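Local coordinates for GCN5-related N-acetyltransferase (Kribbella flavida, PDB 4H89), which probably transfers an acyl group, likely acetyl from acetyl-coenzyme A, to an acceptor substrate, at residues 59-64 with 117-122; 64-67 with 71-74; 108-113 with 144-149. All blocks are in the same frame, centred on the assembly; numbering follows the deposited sequence. Where two conformers were deposited one is given.

Contact 1 (59-64 with 117-122)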
ATOM      1  N   GLN A  59     -16.004   4.893   5.215  1.00 38.06           N
ATOM      2  CA  GLN A  59     -16.095   3.496   5.668  1.00 20.96           C
ATOM      3  C   GLN A  59     -14.851   3.089   6.440  1.00 17.72           C
ATOM      4  O   GLN A  59     -14.126   2.183   6.047  1.00 17.55           O
ATOM      5  CB  GLN A  59     -16.304   2.572   4.471  1.00 25.11           C
ATOM      6  CG  GLN A  59     -17.665   2.728   3.805  1.00 30.96           C
ATOM      7  CD  GLN A  59     -18.208   1.394   3.392  1.00 35.84           C
ATOM      8  OE1 GLN A  59     -17.749   0.824   2.419  1.00 47.25           O
ATOM      9  NE2 GLN A  59     -19.186   0.875   4.146  1.00 37.77           N
ATOM     10  N   SER A  60     -14.624   3.802   7.523  1.00 17.03           N
ATOM     11  CA  SER A  60     -13.416   3.645   8.336  1.00 15.53           C
ATOM     12  C   SER A  60     -13.792   3.747   9.786  1.00 15.09           C
ATOM     13  O   SER A  60     -14.812   4.306  10.128  1.00 16.86           O
ATOM     14  CB  SER A  60     -12.437   4.764   7.982  1.00 18.07           C
ATOM     15  OG  SER A  60     -11.967   4.631   6.630  1.00 24.77           O
ATOM     16  N   ARG A  61     -12.925   3.197  10.647  1.00 13.99           N
ATOM     17  CA  ARG A  61     -13.215   3.145  12.069  1.00 13.05           C
ATOM     18  C   ARG A  61     -11.944   2.892  12.838  1.00 12.60           C
ATOM     19  O   ARG A  61     -11.035   2.245  12.317  1.00 13.15           O
ATOM     20  CB  ARG A  61     -14.265   2.048  12.330  1.00 13.28           C
ATOM     21  CG  ARG A  61     -14.628   1.750  13.791  1.00 14.89           C
ATOM     22  CD  ARG A  61     -15.841   0.820  13.787  1.00 14.23           C
ATOM     23  NE  ARG A  61     -16.237   0.410  15.124  1.00 16.02           N
ATOM     24  CZ  ARG A  61     -16.116  -0.811  15.622  1.00 16.97           C
ATOM     25  NH1 ARG A  61     -15.576  -1.770  14.913  1.00 19.04           N
ATOM     26  NH2 ARG A  61     -16.535  -1.017  16.830  1.00 20.99           N
ATOM     27  N   THR A  62     -11.888   3.429  14.059  1.00 11.86           N
ATOM     28  CA  THR A  62     -10.802   3.104  15.000  1.00 12.30           C
ATOM     29  C   THR A  62     -11.438   2.630  16.273  1.00 12.38           C
ATOM     30  O   THR A  62     -12.399   3.233  16.764  1.00 13.85           O
ATOM     31  CB  THR A  62      -9.919   4.323  15.230  1.00 13.96           C
ATOM     32  OG1 THR A  62      -9.452   4.811  13.974  1.00 16.04           O
ATOM     33  CG2 THR A  62      -8.749   4.029  16.168  1.00 14.00           C
ATOM     34  N   THR A  63     -10.897   1.542  16.823  1.00 13.09           N
ATOM     35  CA  THR A  63     -11.372   0.951  18.059  1.00 12.75           C
ATOM     36  C   THR A  63     -10.276   0.886  19.103  1.00 12.53           C
ATOM     37  O   THR A  63      -9.093   0.980  18.764  1.00 13.33           O
ATOM     38  CB  THR A  63     -11.876  -0.476  17.843  1.00 13.04           C
ATOM     39  OG1 THR A  63     -10.804  -1.277  17.371  1.00 13.68           O
ATOM     40  CG2 THR A  63     -13.012  -0.492  16.840  1.00 13.53           C
ATOM     41  N   VAL A  64     -10.719   0.705  20.340  1.00 13.18           N
ATOM     42  CA  VAL A  64      -9.817   0.347  21.445  1.00 12.38           C
ATOM     43  C   VAL A  64     -10.344  -0.908  22.106  1.00 12.59           C
ATOM     44  O   VAL A  64     -11.564  -1.137  22.152  1.00 13.96           O
ATOM     45  CB  VAL A  64      -9.604   1.454  22.489  1.00 14.05           C
ATOM     46  CG1 VAL A  64      -8.759   2.561  21.929  1.00 14.80           C
ATOM     47  CG2 VAL A  64     -10.932   1.959  23.027  1.00 15.19           C
ATOM     48  N   ALA A 117     -16.493  -5.197   9.199  1.00 13.38           N
ATOM     49  CA  ALA A 117     -16.329  -5.171   7.743  1.00 12.87           C
ATOM     50  C   ALA A 117     -17.509  -5.860   7.107  1.00 12.82           C
ATOM     51  O   ALA A 117     -17.977  -5.457   6.031  1.00 14.09           O
ATOM     52  CB  ALA A 117     -15.016  -5.833   7.354  1.00 13.89           C
ATOM     53  N   GLY A 118     -17.973  -6.939   7.717  1.00 13.42           N
ATOM     54  CA  GLY A 118     -19.135  -7.655   7.220  1.00 14.50           C
ATOM     55  C   GLY A 118     -20.369  -6.782   7.213  1.00 14.88           C
ATOM     56  O   GLY A 118     -21.057  -6.675   6.183  1.00 16.34           O
ATOM     57  N   ARG A 119     -20.678  -6.151   8.344  1.00 15.19           N
ATOM     58  CA  ARG A 119     -21.893  -5.344   8.407  1.00 17.49           C
ATOM     59  C   ARG A 119     -21.807  -4.107   7.552  1.00 16.43           C
ATOM     60  O   ARG A 119     -22.837  -3.626   7.064  1.00 19.37           O
ATOM     61  CB  ARG A 119     -22.350  -5.028   9.828  1.00 22.92           C
ATOM     62  CG  ARG A 119     -21.497  -4.123  10.607  1.00 22.52           C
ATOM     63  CD  ARG A 119     -22.155  -3.702  11.950  1.00 23.78           C
ATOM     64  NE  ARG A 119     -21.159  -2.977  12.715  1.00 22.61           N
ATOM     65  CZ  ARG A 119     -20.266  -3.528  13.538  1.00 22.04           C
ATOM     66  NH1 ARG A 119     -19.352  -2.745  14.101  1.00 24.66           N
ATOM     67  NH2 ARG A 119     -20.298  -4.826  13.829  1.00 25.47           N
ATOM     68  N   GLU A 120     -20.598  -3.607   7.289  1.00 14.71           N
ATOM     69  CA  GLU A 120     -20.429  -2.434   6.440  1.00 15.00           C
ATOM     70  C   GLU A 120     -20.404  -2.791   4.954  1.00 15.94           C
ATOM     71  O   GLU A 120     -20.293  -1.918   4.103  1.00 18.58           O
ATOM     72  CB  GLU A 120     -19.151  -1.716   6.802  1.00 15.69           C
ATOM     73  CG  GLU A 120     -19.243  -0.970   8.117  1.00 19.77           C
ATOM     74  CD  GLU A 120     -20.200   0.198   8.079  1.00 26.38           C
ATOM     75  OE1 GLU A 120     -20.357   0.827   7.017  1.00 32.27           O
ATOM     76  OE2 GLU A 120     -20.768   0.478   9.138  1.00 35.35           O
ATOM     77  N   GLY A 121     -20.517  -4.073   4.631  1.00 14.36           N
ATOM     78  CA  GLY A 121     -20.706  -4.437   3.249  1.00 14.72           C
ATOM     79  C   GLY A 121     -19.478  -4.751   2.432  1.00 13.53           C
ATOM     80  O   GLY A 121     -19.575  -5.026   1.240  1.00 15.14           O
ATOM     81  N   PHE A 122     -18.312  -4.818   3.074  1.00 12.99           N
ATOM     82  CA  PHE A 122     -17.110  -5.161   2.336  1.00 12.24           C
ATOM     83  C   PHE A 122     -17.229  -6.605   1.852  1.00 11.84           C
ATOM     84  O   PHE A 122     -17.912  -7.444   2.452  1.00 13.31           O
ATOM     85  CB  PHE A 122     -15.873  -4.982   3.232  1.00 11.92           C
ATOM     86  CG  PHE A 122     -15.502  -3.537   3.533  1.00 12.30           C
ATOM     87  CD1 PHE A 122     -14.732  -2.810   2.672  1.00 13.26           C
ATOM     88  CD2 PHE A 122     -15.978  -2.933   4.664  1.00 12.54           C
ATOM     89  CE1 PHE A 122     -14.326  -1.514   2.966  1.00 14.18           C
ATOM     90  CE2 PHE A 122     -15.560  -1.645   5.003  1.00 14.06           C
ATOM     91  CZ  PHE A 122     -14.764  -0.913   4.137  1.00 14.12           C
TER
HETATM   92  O   HOH W   1     -18.652  -1.690   1.555  1.00 38.98           O
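With CG turned away from its own carbonyl carbon (chi1 -69°), Gln59 bends again at the CB-CG bond and carries its amide to Glu120, whose own side chain folds at the same bond to bring the carboxylate alongside. The two chains run antiparallel side by side, amide and carboxylate planes 68° apart. Gln59 NE2 has two acceptors on one residue. It gives a fairly straight bond (161°) to Glu120 O at 3.0 Å, close to the amide plane, and a more bent one to the anti lone pair of Glu120 OE1 at 3.1 Å. A water can donate to Gln59 OE1 at 2.8 Å or to Glu120 O at 3.0 Å, with more acceptors around it than protons. Gly121, with positive phi, closes helix 105-119 there in a Schellman motif. Beyond it, Phe122 turns its ring back, and CZ lies 3.8 Å from Gln59 CB. Gln59 OE1 lies over one face of this ring, amide and ring planes being nearly parallel. Farther along, Arg119 NH1 is over one face of the Arg61 guanidinium, near its rim and 4.0 Å from Arg61 NH1, and Thr63 CG2 lies over the opposite face. Arg61 is held by a salt bridge to Asp13, which probably eases the meeting of like charges. Were Glu120 an alanine, the OE1 acceptor would be gone, and Gln59 NE2 would probably be left with the backbone carbonyl alone, its amide freer to turn. Gln59 O is buried without a polar partner, in the ring plane at the Phe122 edge, 3.7 Å from CZ. The two N-H bonds of Gln59 thus join the loop leading into strand 61-66 to the end of the helix.

Contact 2 (64-67 with 71-74)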
ATOM      1  N   VAL A  64     -10.719   0.705  20.340  1.00 13.18           N
ATOM      2  CA  VAL A  64      -9.817   0.347  21.445  1.00 12.38           C
ATOM      3  C   VAL A  64     -10.344  -0.908  22.106  1.00 12.59           C
ATOM      4  O   VAL A  64     -11.564  -1.137  22.152  1.00 13.96           O
ATOM      5  CB  VAL A  64      -9.604   1.454  22.489  1.00 14.05           C
ATOM      6  CG1 VAL A  64      -8.759   2.561  21.929  1.00 14.80           C
ATOM      7  CG2 VAL A  64     -10.932   1.959  23.027  1.00 15.19           C
ATOM      8  N   ALA A  65      -9.418  -1.687  22.657  1.00 13.08           N
ATOM      9  CA  ALA A  65      -9.749  -2.769  23.584  1.00 14.20           C
ATOM     10  C   ALA A  65      -9.435  -2.214  24.985  1.00 13.12           C
ATOM     11  O   ALA A  65      -8.339  -1.690  25.216  1.00 15.32           O
ATOM     12  CB  ALA A  65      -8.869  -3.941  23.330  1.00 14.11           C
ATOM     13  N   VAL A  66     -10.390  -2.324  25.894  1.00 14.34           N
ATOM     14  CA  VAL A  66     -10.302  -1.810  27.215  1.00 14.78           C
ATOM     15  C   VAL A  66     -10.635  -2.854  28.241  1.00 17.32           C
ATOM     16  O   VAL A  66     -11.433  -3.742  28.016  1.00 18.93           O
ATOM     17  CB  VAL A  66     -11.214  -0.599  27.419  1.00 17.12           C
ATOM     18  CG1 VAL A  66     -10.748   0.618  26.631  1.00 19.20           C
ATOM     19  CG2 VAL A  66     -12.675  -0.907  27.214  1.00 19.08           C
ATOM     20  N   ASP A  67      -9.989  -2.740  29.395  1.00 17.12           N
ATOM     21  CA  ASP A  67     -10.315  -3.605  30.517  1.00 19.92           C
ATOM     22  C   ASP A  67     -11.477  -3.016  31.313  1.00 19.03           C
ATOM     23  O   ASP A  67     -12.029  -1.984  30.957  1.00 20.43           O
ATOM     24  CB  ASP A  67      -9.069  -3.905  31.380  1.00 20.71           C
ATOM     25  CG  ASP A  67      -8.621  -2.750  32.214  1.00 21.73           C
ATOM     26  OD1 ASP A  67      -9.296  -1.681  32.287  1.00 23.73           O
ATOM     27  OD2 ASP A  67      -7.523  -2.958  32.826  1.00 29.80           O
ATOM     28  N   THR A  71      -8.986   0.931  31.125  1.00 23.09           N
ATOM     29  CA  THR A  71      -7.612   1.044  30.635  1.00 20.51           C
ATOM     30  C   THR A  71      -7.462   0.464  29.227  1.00 17.89           C
ATOM     31  O   THR A  71      -7.875  -0.626  28.983  1.00 16.60           O
ATOM     32  CB  THR A  71      -6.674   0.265  31.550  1.00 23.73           C
ATOM     33  OG1 THR A  71      -6.834   0.740  32.894  1.00 30.16           O
ATOM     34  CG2 THR A  71      -5.223   0.427  31.166  1.00 27.32           C
ATOM     35  N   VAL A  72      -6.890   1.249  28.334  1.00 17.80           N
ATOM     36  CA  VAL A  72      -6.689   0.847  26.963  1.00 15.66           C
ATOM     37  C   VAL A  72      -5.562  -0.179  26.897  1.00 15.49           C
ATOM     38  O   VAL A  72      -4.430   0.106  27.314  1.00 18.25           O
ATOM     39  CB  VAL A  72      -6.376   2.059  26.081  1.00 17.41           C
ATOM     40  CG1 VAL A  72      -6.022   1.644  24.670  1.00 15.90           C
ATOM     41  CG2 VAL A  72      -7.556   3.009  26.082  1.00 18.50           C
ATOM     42  N   LEU A  73      -5.856  -1.337  26.295  1.00 14.32           N
ATOM     43  CA  LEU A  73      -4.925  -2.461  26.155  1.00 15.48           C
ATOM     44  C   LEU A  73      -4.428  -2.635  24.716  1.00 14.48           C
ATOM     45  O   LEU A  73      -3.505  -3.367  24.466  1.00 16.75           O
ATOM     46  CB  LEU A  73      -5.637  -3.740  26.552  1.00 16.49           C
ATOM     47  CG  LEU A  73      -6.263  -3.737  27.946  1.00 22.13           C
ATOM     48  CD1 LEU A  73      -6.973  -5.067  28.177  1.00 26.98           C
ATOM     49  CD2 LEU A  73      -5.210  -3.508  29.012  1.00 25.11           C
ATOM     50  N   GLY A  74      -5.112  -2.009  23.768  1.00 14.46           N
ATOM     51  CA  GLY A  74      -4.807  -2.170  22.366  1.00 13.91           C
ATOM     52  C   GLY A  74      -5.753  -1.336  21.512  1.00 12.74           C
ATOM     53  O   GLY A  74      -6.724  -0.766  22.025  1.00 13.48           O
TER
HETATM   54  O   HOH W   2      -6.676  -1.050  34.599  1.00 45.31           O
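Val66 and Val72 form a non-hydrogen-bonded pair in the antiparallel beta hairpin of strands 61-66 and 72-80, and next to them a classic bulge sets Leu73 and Gly74 both opposite Ala65. Leu73 N points almost straight at Ala65 O (2.7 Å, 177°), while Ala65 N reaches Gly74 O at 2.9 Å. On the face carrying the valines, Val72 divides its methyls between two neighbours. Its CG1, anti to the backbone N (chi1 174°), meets Val64 CG1 at 4.0 Å, and its CG2 meets Val66 CG1 at the same distance. Val64 and Val66 share one rotamer, with CG1 beside the backbone N, which turns both of these methyls toward Val72. Helix 19-32 packs over this face through Ile22, Ala21 and Phe25, whereas Ala65 on the other face packs on helix 105-119. Leu73, at the bulge, runs its chain toward the turn and lays CD1 4.0 Å from Asp67 CB. Asp67 closes the strand end with its backbone N bonded to Thr71 O. Its CG is placed between its own N and carbonyl carbon (chi1 73°), which swings the carboxylate back over Thr71. A water donates to Asp67 OD2 at 2.7 Å; its link to Thr71 OG1 is unusually short and doubtful. Thr71 N bonds to Asp67 OD1 at 2.9 Å, meeting it from above the carboxylate plane.

Contact 3 (108-113 with 144-149)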
ATOM      1  N   ALA A 108      -9.600 -10.344  19.893  1.00 14.56           N
ATOM      2  CA  ALA A 108     -10.798  -9.591  20.079  1.00 14.33           C
ATOM      3  C   ALA A 108     -10.866  -8.433  19.097  1.00 14.36           C
ATOM      4  O   ALA A 108     -11.918  -8.159  18.499  1.00 14.72           O
ATOM      5  CB  ALA A 108     -10.876  -9.092  21.498  1.00 15.40           C
ATOM      6  N   LEU A 109      -9.767  -7.707  18.948  1.00 13.46           N
ATOM      7  CA  LEU A 109      -9.749  -6.572  18.016  1.00 13.69           C
ATOM      8  C   LEU A 109     -10.006  -7.048  16.593  1.00 13.72           C
ATOM      9  O   LEU A 109     -10.742  -6.379  15.855  1.00 12.85           O
ATOM     10  CB  LEU A 109      -8.416  -5.832  18.120  1.00 13.90           C
ATOM     11  CG  LEU A 109      -8.137  -5.002  19.349  1.00 14.11           C
ATOM     12  CD1 LEU A 109      -6.653  -4.649  19.385  1.00 15.54           C
ATOM     13  CD2 LEU A 109      -8.997  -3.759  19.324  1.00 14.46           C
ATOM     14  N   CYS A 110      -9.376  -8.132  16.181  1.00 13.67           N
ATOM     15  CA  CYS A 110      -9.546  -8.573  14.804  1.00 12.40           C
ATOM     16  C   CYS A 110     -10.925  -9.159  14.562  1.00 13.64           C
ATOM     17  O   CYS A 110     -11.494  -8.924  13.503  1.00 14.44           O
ATOM     18  CB  CYS A 110      -8.454  -9.572  14.438  1.00 14.17           C
ATOM     19  SG  CYS A 110      -8.398  -9.959  12.663  1.00 16.87           S
ATOM     20  N   GLN A 111     -11.458  -9.925  15.496  1.00 13.55           N
ATOM     21  CA  GLN A 111     -12.814 -10.421  15.318  1.00 13.54           C
ATOM     22  C   GLN A 111     -13.811  -9.271  15.200  1.00 13.82           C
ATOM     23  O   GLN A 111     -14.716  -9.289  14.378  1.00 14.14           O
ATOM     24  CB  GLN A 111     -13.220 -11.353  16.446  1.00 15.09           C
ATOM     25  CG  GLN A 111     -14.592 -11.985  16.236  1.00 17.46           C
ATOM     26  CD  GLN A 111     -14.623 -12.867  14.992  1.00 16.97           C
ATOM     27  OE1 GLN A 111     -13.806 -13.751  14.876  1.00 21.92           O
ATOM     28  NE2 GLN A 111     -15.461 -12.538  14.020  1.00 19.41           N
ATOM     29  N   ASP A 112     -13.657  -8.273  16.052  1.00 13.39           N
ATOM     30  CA  ASP A 112     -14.512  -7.096  15.993  1.00 12.44           C
ATOM     31  C   ASP A 112     -14.386  -6.410  14.620  1.00 13.53           C
ATOM     32  O   ASP A 112     -15.376  -5.968  14.041  1.00 13.58           O
ATOM     33  CB  ASP A 112     -14.182  -6.114  17.125  1.00 13.61           C
ATOM     34  CG  ASP A 112     -15.007  -4.859  17.027  1.00 15.33           C
ATOM     35  OD1 ASP A 112     -16.166  -4.847  17.513  1.00 21.00           O
ATOM     36  OD2 ASP A 112     -14.471  -3.915  16.429  1.00 17.21           O
HETATM   37  N   MSE A 113     -13.168  -6.324  14.104  1.00 12.91           N
HETATM   38  CA  MSE A 113     -12.931  -5.738  12.785  1.00 12.27           C
HETATM   39  C   MSE A 113     -13.610  -6.563  11.672  1.00 13.41           C
HETATM   40  O   MSE A 113     -14.235  -5.977  10.765  1.00 13.49           O
HETATM   41  CB  MSE A 113     -11.409  -5.612  12.580  1.00 13.79           C
HETATM   42  CG  MSE A 113     -10.986  -4.993  11.254  1.00 13.20           C
HETATM   43 SE   MSE A 113     -10.865  -6.233   9.813  0.95 16.86          SE
HETATM   44  CE  MSE A 113     -11.281  -5.027   8.494  1.00 19.04           C
ATOM     45  N   LEU A 144      -8.339 -16.962  12.233  1.00 14.36           N
ATOM     46  CA  LEU A 144      -9.502 -16.126  11.985  1.00 15.10           C
ATOM     47  C   LEU A 144      -9.868 -16.102  10.529  1.00 15.33           C
ATOM     48  O   LEU A 144     -10.647 -15.257  10.112  1.00 17.09           O
ATOM     49  CB  LEU A 144      -9.267 -14.719  12.505  1.00 16.15           C
ATOM     50  CG  LEU A 144      -9.199 -14.643  14.031  1.00 16.60           C
ATOM     51  CD1 LEU A 144      -8.715 -13.257  14.429  1.00 19.74           C
ATOM     52  CD2 LEU A 144     -10.519 -15.014  14.674  1.00 22.84           C
ATOM     53  N   GLY A 145      -9.294 -16.999   9.734  1.00 14.63           N
ATOM     54  CA  GLY A 145      -9.727 -17.197   8.368  1.00 14.99           C
ATOM     55  C   GLY A 145      -8.886 -16.583   7.274  1.00 15.46           C
ATOM     56  O   GLY A 145      -9.197 -16.746   6.107  1.00 15.96           O
ATOM     57  N   PHE A 146      -7.828 -15.869   7.621  1.00 13.48           N
ATOM     58  CA  PHE A 146      -6.946 -15.284   6.614  1.00 13.65           C
ATOM     59  C   PHE A 146      -5.989 -16.318   6.074  1.00 13.63           C
ATOM     60  O   PHE A 146      -5.583 -17.217   6.788  1.00 15.36           O
ATOM     61  CB  PHE A 146      -6.121 -14.132   7.206  1.00 13.59           C
ATOM     62  CG  PHE A 146      -6.898 -12.882   7.487  1.00 12.63           C
ATOM     63  CD1 PHE A 146      -7.607 -12.757   8.656  1.00 14.65           C
ATOM     64  CD2 PHE A 146      -6.819 -11.810   6.635  1.00 13.70           C
ATOM     65  CE1 PHE A 146      -8.349 -11.627   8.896  1.00 14.88           C
ATOM     66  CE2 PHE A 146      -7.569 -10.672   6.873  1.00 15.87           C
ATOM     67  CZ  PHE A 146      -8.290 -10.560   8.021  1.00 15.00           C
ATOM     68  N   ARG A 147      -5.626 -16.173   4.814  0.50 13.41           N
ATOM     69  CA  ARG A 147      -4.587 -16.997   4.228  0.50 14.11           C
ATOM     70  C   ARG A 147      -3.527 -16.157   3.578  0.50 13.53           C
ATOM     71  O   ARG A 147      -3.766 -15.010   3.155  0.50 14.73           O
ATOM     72  CB  ARG A 147      -5.136 -17.979   3.192  0.50 18.39           C
ATOM     73  CG  ARG A 147      -5.601 -17.363   1.882  0.50 19.71           C
ATOM     74  CD  ARG A 147      -5.874 -18.405   0.772  0.50 24.76           C
ATOM     75  NE  ARG A 147      -6.549 -17.820  -0.400  0.50 27.42           N
ATOM     76  CZ  ARG A 147      -6.032 -17.740  -1.624  0.50 32.27           C
ATOM     77  NH1 ARG A 147      -6.737 -17.171  -2.616  0.50 31.33           N
ATOM     78  NH2 ARG A 147      -4.824 -18.234  -1.868  0.50 37.24           N
ATOM     79  N   VAL A 148      -2.337 -16.743   3.459  1.00 13.65           N
ATOM     80  CA  VAL A 148      -1.256 -16.108   2.754  1.00 13.57           C
ATOM     81  C   VAL A 148      -1.492 -16.275   1.229  1.00 14.65           C
ATOM     82  O   VAL A 148      -1.596 -17.383   0.727  1.00 17.64           O
ATOM     83  CB  VAL A 148       0.077 -16.704   3.144  1.00 14.72           C
ATOM     84  CG1 VAL A 148       1.222 -16.086   2.324  1.00 15.37           C
ATOM     85  CG2 VAL A 148       0.332 -16.467   4.630  1.00 16.02           C
ATOM     86  N   ILE A 149      -1.627 -15.142   0.522  1.00 14.02           N
ATOM     87  CA  ILE A 149      -1.788 -15.058  -0.949  1.00 15.35           C
ATOM     88  C   ILE A 149      -0.432 -15.245  -1.624  1.00 15.21           C
ATOM     89  O   ILE A 149      -0.315 -15.775  -2.705  1.00 17.20           O
ATOM     90  CB  ILE A 149      -2.387 -13.605  -1.312  1.00 19.12           C
ATOM     91  CG1 ILE A 149      -3.806 -13.471  -0.810  1.00 21.62           C
ATOM     92  CG2 ILE A 149      -2.232 -13.213  -2.764  1.00 22.30           C
ATOM     93  CD1 ILE A 149      -4.708 -14.524  -1.395  1.00 21.54           C
TER
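Leu144 and Phe146 flank Gly145, the positive-phi residue of the Schellman motif that ends helix 135-143, and both turn their side chains to the flank of helix 105-119 at Cys110. The contact is almost wholly apolar. Leu144 spreads its two methyls over successive helix residues: CD1 reaches Cys110 CB at 3.7 Å and lies 3.8 Å from Cys110 SG, while CD2 touches Gln111 OE1 at 3.5 Å, a van der Waals touch between a methyl and an amide oxygen. The Gln111 chain bends at the CB-CG bond, and the other end of its amide, NE2, is bonded to Asp115 a turn further along the helix. Cys110 SG, anti to its own nitrogen (chi1 -170°), projects from the helix toward the Phe146 ring and approaches CE1 at 4.1 Å. From the ring centroid the sulfur is 5.3 Å away and 63° off the normal, an oblique sulfur-aromatic contact. Phe146 also stacks on Phe127 of strand 124-131, and Cys110 packs on Phe94 of strand 89-96, which places the thiol inside the layer between helices and sheet. The carbonyl of Leu144 accepts from Arg171 on strand 164-172, which ties the turn to the sheet as well. The turn after helix 135-143 thus packs against helix 105-119, as in the alpha/beta layering of the GNAT fold, where helix 105-119 is the beta-alpha-beta crossover between parallel strands 89-96 and 124-131.

From the N terminus, the chain enters strand 61-66 through residues 59-64, which open contact 1. Contact 2 starts from the same strand, sharing Val64, and closes first as a tight hairpin. The chain then adds strand 89-96 and forms helix 105-119, where 108-113 opens contact 3 before 117-122 closes contact 1; these two contacts therefore cross, and 144-149 closes the last. They also meet directly: Arg61 of contact 1 forms a salt bridge with Asp112 of the helix, and Leu109 packs on Thr63 and Ala65. That helix ties hairpin 61-66/72-80 to the turn leading into strand 147-155.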